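Putative enoyl-CoA hydratase (Streptomyces avermitilis, PDB 3GKB) is a putative enoyl-CoA hydratase of the crotonase family, which probably acts on acyl-CoA thioesters, although its substrate and reaction are not established. Local coordinates at residues E64-M72 with A117-V125. Sequence-based numbering, arbitrary orientation.
Sequences EFFLAHVDM and ARGGGAEFV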
ATOM      1  N   GLU B  64      -8.633  26.991 -10.415  1.00 21.10           N
ATOM      2  CA  GLU B  64      -9.030  25.675 -10.932  1.00 20.03           C
ATOM      3  C   GLU B  64      -7.878  24.666 -11.040  1.00 19.07           C
ATOM      4  O   GLU B  64      -8.104  23.436 -10.923  1.00 18.46           O
ATOM      5  CB  GLU B  64      -9.679  25.847 -12.303  1.00 19.77           C
ATOM      6  CG  GLU B  64     -10.174  24.532 -12.848  1.00 23.52           C
ATOM      7  CD  GLU B  64     -11.227  24.668 -13.936  1.00 28.44           C
ATOM      8  OE1 GLU B  64     -11.514  25.814 -14.356  1.00 29.29           O
ATOM      9  OE2 GLU B  64     -11.746  23.593 -14.340  1.00 30.47           O
ATOM     10  N   PHE B  65      -6.667  25.178 -11.280  1.00 17.28           N
ATOM     11  CA  PHE B  65      -5.466  24.334 -11.527  1.00 16.75           C
ATOM     12  C   PHE B  65      -4.369  24.563 -10.493  1.00 16.72           C
ATOM     13  O   PHE B  65      -4.028  25.692 -10.171  1.00 16.58           O
ATOM     14  CB  PHE B  65      -4.923  24.595 -12.930  1.00 17.33           C
ATOM     15  CG  PHE B  65      -5.961  24.407 -13.974  1.00 17.55           C
ATOM     16  CD1 PHE B  65      -6.368  23.121 -14.333  1.00 21.35           C
ATOM     17  CD2 PHE B  65      -6.614  25.487 -14.507  1.00 19.39           C
ATOM     18  CE1 PHE B  65      -7.382  22.943 -15.242  1.00 20.04           C
ATOM     19  CE2 PHE B  65      -7.645  25.311 -15.398  1.00 20.60           C
ATOM     20  CZ  PHE B  65      -8.030  24.052 -15.763  1.00 21.08           C
ATOM     21  N   PHE B  66      -3.834  23.469  -9.957  1.00 15.81           N
ATOM     22  CA  PHE B  66      -2.629  23.526  -9.133  1.00 15.63           C
ATOM     23  C   PHE B  66      -1.443  23.718 -10.069  1.00 15.74           C
ATOM     24  O   PHE B  66      -0.779  24.768 -10.040  1.00 16.35           O
ATOM     25  CB  PHE B  66      -2.502  22.251  -8.296  1.00 15.23           C
ATOM     26  CG  PHE B  66      -1.265  22.188  -7.471  1.00 15.73           C
ATOM     27  CD1 PHE B  66      -1.200  22.824  -6.231  1.00 16.42           C
ATOM     28  CD2 PHE B  66      -0.137  21.530  -7.936  1.00 15.32           C
ATOM     29  CE1 PHE B  66      -0.049  22.765  -5.488  1.00 16.54           C
ATOM     30  CE2 PHE B  66       1.028  21.490  -7.182  1.00 13.86           C
ATOM     31  CZ  PHE B  66       1.066  22.111  -5.968  1.00 16.00           C
ATOM     32  N   LEU B  67      -1.228  22.721 -10.941  1.00 16.09           N
ATOM     33  CA  LEU B  67      -0.269  22.780 -12.050  1.00 15.73           C
ATOM     34  C   LEU B  67      -0.858  21.956 -13.183  1.00 15.98           C
ATOM     35  O   LEU B  67      -1.128  20.802 -13.005  1.00 15.57           O
ATOM     36  CB  LEU B  67       1.091  22.222 -11.679  1.00 16.27           C
ATOM     37  CG  LEU B  67       1.971  23.065 -10.747  1.00 15.29           C
ATOM     38  CD1 LEU B  67       3.215  22.221 -10.297  1.00 14.91           C
ATOM     39  CD2 LEU B  67       2.374  24.426 -11.390  1.00 15.37           C
ATOM     40  N   ALA B  68      -1.107  22.587 -14.314  1.00 15.15           N
ATOM     41  CA  ALA B  68      -1.869  21.958 -15.391  1.00 15.64           C
ATOM     42  C   ALA B  68      -1.188  20.706 -15.921  1.00 15.61           C
ATOM     43  O   ALA B  68      -1.822  19.673 -16.067  1.00 16.26           O
ATOM     44  CB  ALA B  68      -2.078  22.939 -16.509  1.00 15.65           C
ATOM     45  N   HIS B  69       0.107  20.850 -16.207  1.00 15.30           N
ATOM     46  CA  HIS B  69       0.995  19.880 -16.862  1.00 15.73           C
ATOM     47  C   HIS B  69       2.170  20.682 -17.428  1.00 16.12           C
ATOM     48  O   HIS B  69       2.187  21.901 -17.326  1.00 15.10           O
ATOM     49  CB  HIS B  69       0.294  19.046 -17.966  1.00 15.55           C
ATOM     50  CG  HIS B  69      -0.397  19.869 -19.005  1.00 16.79           C
ATOM     51  ND1 HIS B  69       0.291  20.570 -19.976  1.00 18.27           N
ATOM     52  CD2 HIS B  69      -1.711  20.147 -19.194  1.00 16.99           C
ATOM     53  CE1 HIS B  69      -0.575  21.218 -20.738  1.00 17.68           C
ATOM     54  NE2 HIS B  69      -1.794  21.000 -20.270  1.00 16.42           N
ATOM     55  N   VAL B  70       3.143  19.990 -18.008  1.00 16.21           N
ATOM     56  CA  VAL B  70       4.274  20.655 -18.642  1.00 16.99           C
ATOM     57  C   VAL B  70       3.824  21.346 -19.929  1.00 17.38           C
ATOM     58  O   VAL B  70       2.998  20.834 -20.672  1.00 18.16           O
ATOM     59  CB  VAL B  70       5.413  19.642 -18.911  1.00 17.09           C
ATOM     60  CG1 VAL B  70       6.511  20.267 -19.769  1.00 17.85           C
ATOM     61  CG2 VAL B  70       6.000  19.146 -17.571  1.00 17.54           C
ATOM     62  N   ASP B  71       4.389  22.513 -20.163  1.00 18.11           N
ATOM     63  CA  ASP B  71       4.094  23.331 -21.325  1.00 18.61           C
ATOM     64  C   ASP B  71       4.262  22.497 -22.591  1.00 18.25           C
ATOM     65  O   ASP B  71       5.318  21.930 -22.870  1.00 18.02           O
ATOM     66  CB  ASP B  71       5.036  24.536 -21.320  1.00 19.05           C
ATOM     67  CG  ASP B  71       4.837  25.459 -22.525  1.00 22.51           C
ATOM     68  OD1 ASP B  71       3.834  25.284 -23.271  1.00 20.35           O
ATOM     69  OD2 ASP B  71       5.725  26.337 -22.711  1.00 23.94           O
ATOM     70  N   MET B  72       3.197  22.411 -23.360  1.00 18.37           N
ATOM     71  CA  MET B  72       3.202  21.572 -24.562  1.00 19.20           C
ATOM     72  C   MET B  72       4.082  22.182 -25.681  1.00 19.61           C
ATOM     73  O   MET B  72       4.394  21.511 -26.659  1.00 19.67           O
ATOM     74  CB  MET B  72       1.762  21.376 -25.034  1.00 19.51           C
ATOM     75  CG  MET B  72       0.933  20.353 -24.160  1.00 17.09           C
ATOM     76  SD  MET B  72      -0.900  20.506 -24.369  1.00 13.38           S
ATOM     77  CE  MET B  72      -1.164  19.684 -25.885  1.00 19.30           C
ATOM     78  N   ALA B 117      -4.354  18.841 -11.012  1.00 15.00           N
ATOM     79  CA  ALA B 117      -2.943  18.677 -11.336  1.00 15.65           C
ATOM     80  C   ALA B 117      -2.815  17.472 -12.246  1.00 14.28           C
ATOM     81  O   ALA B 117      -3.276  16.392 -11.909  1.00 14.92           O
ATOM     82  CB  ALA B 117      -2.105  18.474 -10.054  1.00 14.86           C
ATOM     83  N   ARG B 118      -2.236  17.676 -13.423  1.00 14.30           N
ATOM     84  CA  ARG B 118      -2.068  16.612 -14.378  1.00 14.33           C
ATOM     85  C   ARG B 118      -0.630  16.537 -14.894  1.00 13.70           C
ATOM     86  O   ARG B 118       0.138  17.520 -14.838  1.00 14.84           O
ATOM     87  CB  ARG B 118      -3.020  16.735 -15.555  1.00 14.12           C
ATOM     88  CG  ARG B 118      -4.492  16.670 -15.208  1.00 16.65           C
ATOM     89  CD  ARG B 118      -5.274  16.768 -16.475  1.00 17.43           C
ATOM     90  NE  ARG B 118      -6.731  16.687 -16.371  1.00 14.80           N
ATOM     91  CZ  ARG B 118      -7.559  17.738 -16.330  1.00 17.84           C
ATOM     92  NH1 ARG B 118      -7.086  18.963 -16.263  1.00 16.76           N
ATOM     93  NH2 ARG B 118      -8.880  17.550 -16.356  1.00 18.59           N
ATOM     94  N   GLY B 119      -0.270  15.352 -15.370  1.00 14.25           N
ATOM     95  CA  GLY B 119       1.074  15.085 -15.893  1.00 14.91           C
ATOM     96  C   GLY B 119       2.164  15.460 -14.925  1.00 15.35           C
ATOM     97  O   GLY B 119       2.162  15.034 -13.764  1.00 14.72           O
ATOM     98  N   GLY B 120       3.064  16.318 -15.380  1.00 15.22           N
ATOM     99  CA  GLY B 120       4.106  16.839 -14.514  1.00 14.77           C
ATOM    100  C   GLY B 120       3.614  17.513 -13.243  1.00 14.64           C
ATOM    101  O   GLY B 120       4.309  17.493 -12.226  1.00 15.03           O
ATOM    102  N   GLY B 121       2.420  18.113 -13.285  1.00 14.51           N
ATOM    103  CA  GLY B 121       1.807  18.655 -12.064  1.00 13.64           C
ATOM    104  C   GLY B 121       1.469  17.554 -11.079  1.00 13.80           C
ATOM    105  O   GLY B 121       1.619  17.722  -9.854  1.00 13.55           O
ATOM    106  N   ALA B 122       1.002  16.410 -11.581  1.00 14.15           N
ATOM    107  CA  ALA B 122       0.647  15.289 -10.685  1.00 13.97           C
ATOM    108  C   ALA B 122       1.908  14.661 -10.101  1.00 14.57           C
ATOM    109  O   ALA B 122       1.920  14.180  -8.955  1.00 14.34           O
ATOM    110  CB  ALA B 122      -0.178  14.233 -11.422  1.00 14.39           C
ATOM    111  N   GLU B 123       2.978  14.662 -10.891  1.00 14.85           N
ATOM    112  CA  GLU B 123       4.298  14.219 -10.436  1.00 15.96           C
ATOM    113  C   GLU B 123       4.801  15.076  -9.277  1.00 16.17           C
ATOM    114  O   GLU B 123       5.319  14.542  -8.296  1.00 15.51           O
ATOM    115  CB  GLU B 123       5.306  14.183 -11.612  1.00 16.14           C
ATOM    116  CG  GLU B 123       4.908  13.139 -12.689  1.00 19.86           C
ATOM    117  CD  GLU B 123       5.734  13.158 -14.011  1.00 21.69           C
ATOM    118  OE1 GLU B 123       6.133  12.075 -14.471  1.00 20.68           O
ATOM    119  OE2 GLU B 123       5.953  14.239 -14.598  1.00 23.74           O
ATOM    120  N   PHE B 124       4.622  16.397  -9.407  1.00 15.78           N
ATOM    121  CA  PHE B 124       5.005  17.405  -8.402  1.00 15.58           C
ATOM    122  C   PHE B 124       4.274  17.117  -7.100  1.00 15.11           C
ATOM    123  O   PHE B 124       4.898  16.972  -6.022  1.00 14.21           O
ATOM    124  CB  PHE B 124       4.650  18.794  -8.982  1.00 15.64           C
ATOM    125  CG  PHE B 124       5.133  19.962  -8.192  1.00 16.80           C
ATOM    126  CD1 PHE B 124       6.009  20.871  -8.778  1.00 18.21           C
ATOM    127  CD2 PHE B 124       4.668  20.227  -6.914  1.00 18.77           C
ATOM    128  CE1 PHE B 124       6.455  21.965  -8.104  1.00 19.60           C
ATOM    129  CE2 PHE B 124       5.136  21.370  -6.223  1.00 20.20           C
ATOM    130  CZ  PHE B 124       6.020  22.214  -6.830  1.00 19.28           C
ATOM    131  N   VAL B 125       2.953  16.905  -7.207  1.00 14.85           N
ATOM    132  CA  VAL B 125       2.140  16.579  -6.030  1.00 14.09           C
ATOM    133  C   VAL B 125       2.659  15.328  -5.330  1.00 13.90           C
ATOM    134  O   VAL B 125       2.794  15.333  -4.096  1.00 13.87           O
ATOM    135  CB  VAL B 125       0.635  16.432  -6.378  1.00 14.19           C
ATOM    136  CG1 VAL B 125      -0.184  15.896  -5.150  1.00 14.58           C
ATOM    137  CG2 VAL B 125       0.061  17.776  -6.901  1.00 13.27           C
TER
HETATM  138  O   HOH W   1      -4.572  20.101 -16.449  1.00 18.91           O
HETATM  139  O   HOH W   2       3.185  16.975 -18.193  1.00 19.37           O
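Val-70 N and Gly-120 N converge on one water, at 3.0 Å and 2.9 Å. The arrangement is consistent with the oxyanion hole of the crotonase fold, in which two backbone N-H groups hold the thioester oxygen. The water probably marks that place. Gly-119 is the N-cap of helix 120-127, so the Gly-120 N-H comes from the first turn.

Aromatic and apolar contacts join loop 64-72 to this helix. Phe-66 turns its edge toward the face of Phe-124 in an offset edge-to-face pair, with the planes at 68°. CG anti to the backbone N (chi1 -172°) carries the Phe-124 ring toward the loop, where Leu-67 CD1 lies over one face in a CH-pi contact, 3.8 Å from the ring centroid. An alanine in place of Phe-124 is likely to leave Leu-67 CD1 and the Phe-66 edge without their shared partner and to open a gap between loop and helix. Phe-66 CE2 also touches Val-125 CG2 at 3.8 Å. Leu-67 CB packs on Gly-121 CA, and a side chain at Gly-121 would run into Leu-67 O.

Polar contacts involve Arg-118 and His-69. Arg-118 N makes weak bonds to Leu-67 O and Ala-68 O. Its NE forms a salt bridge with Glu-271. His-69 NE2 is hydrogen-bonded to Glu-267, and ND1 donates to Val-70 O at 2.8 Å. A second water bridges Ala-68 O and Arg-118 NH1, each 2.8 Å away, at the edge of the guanidinium.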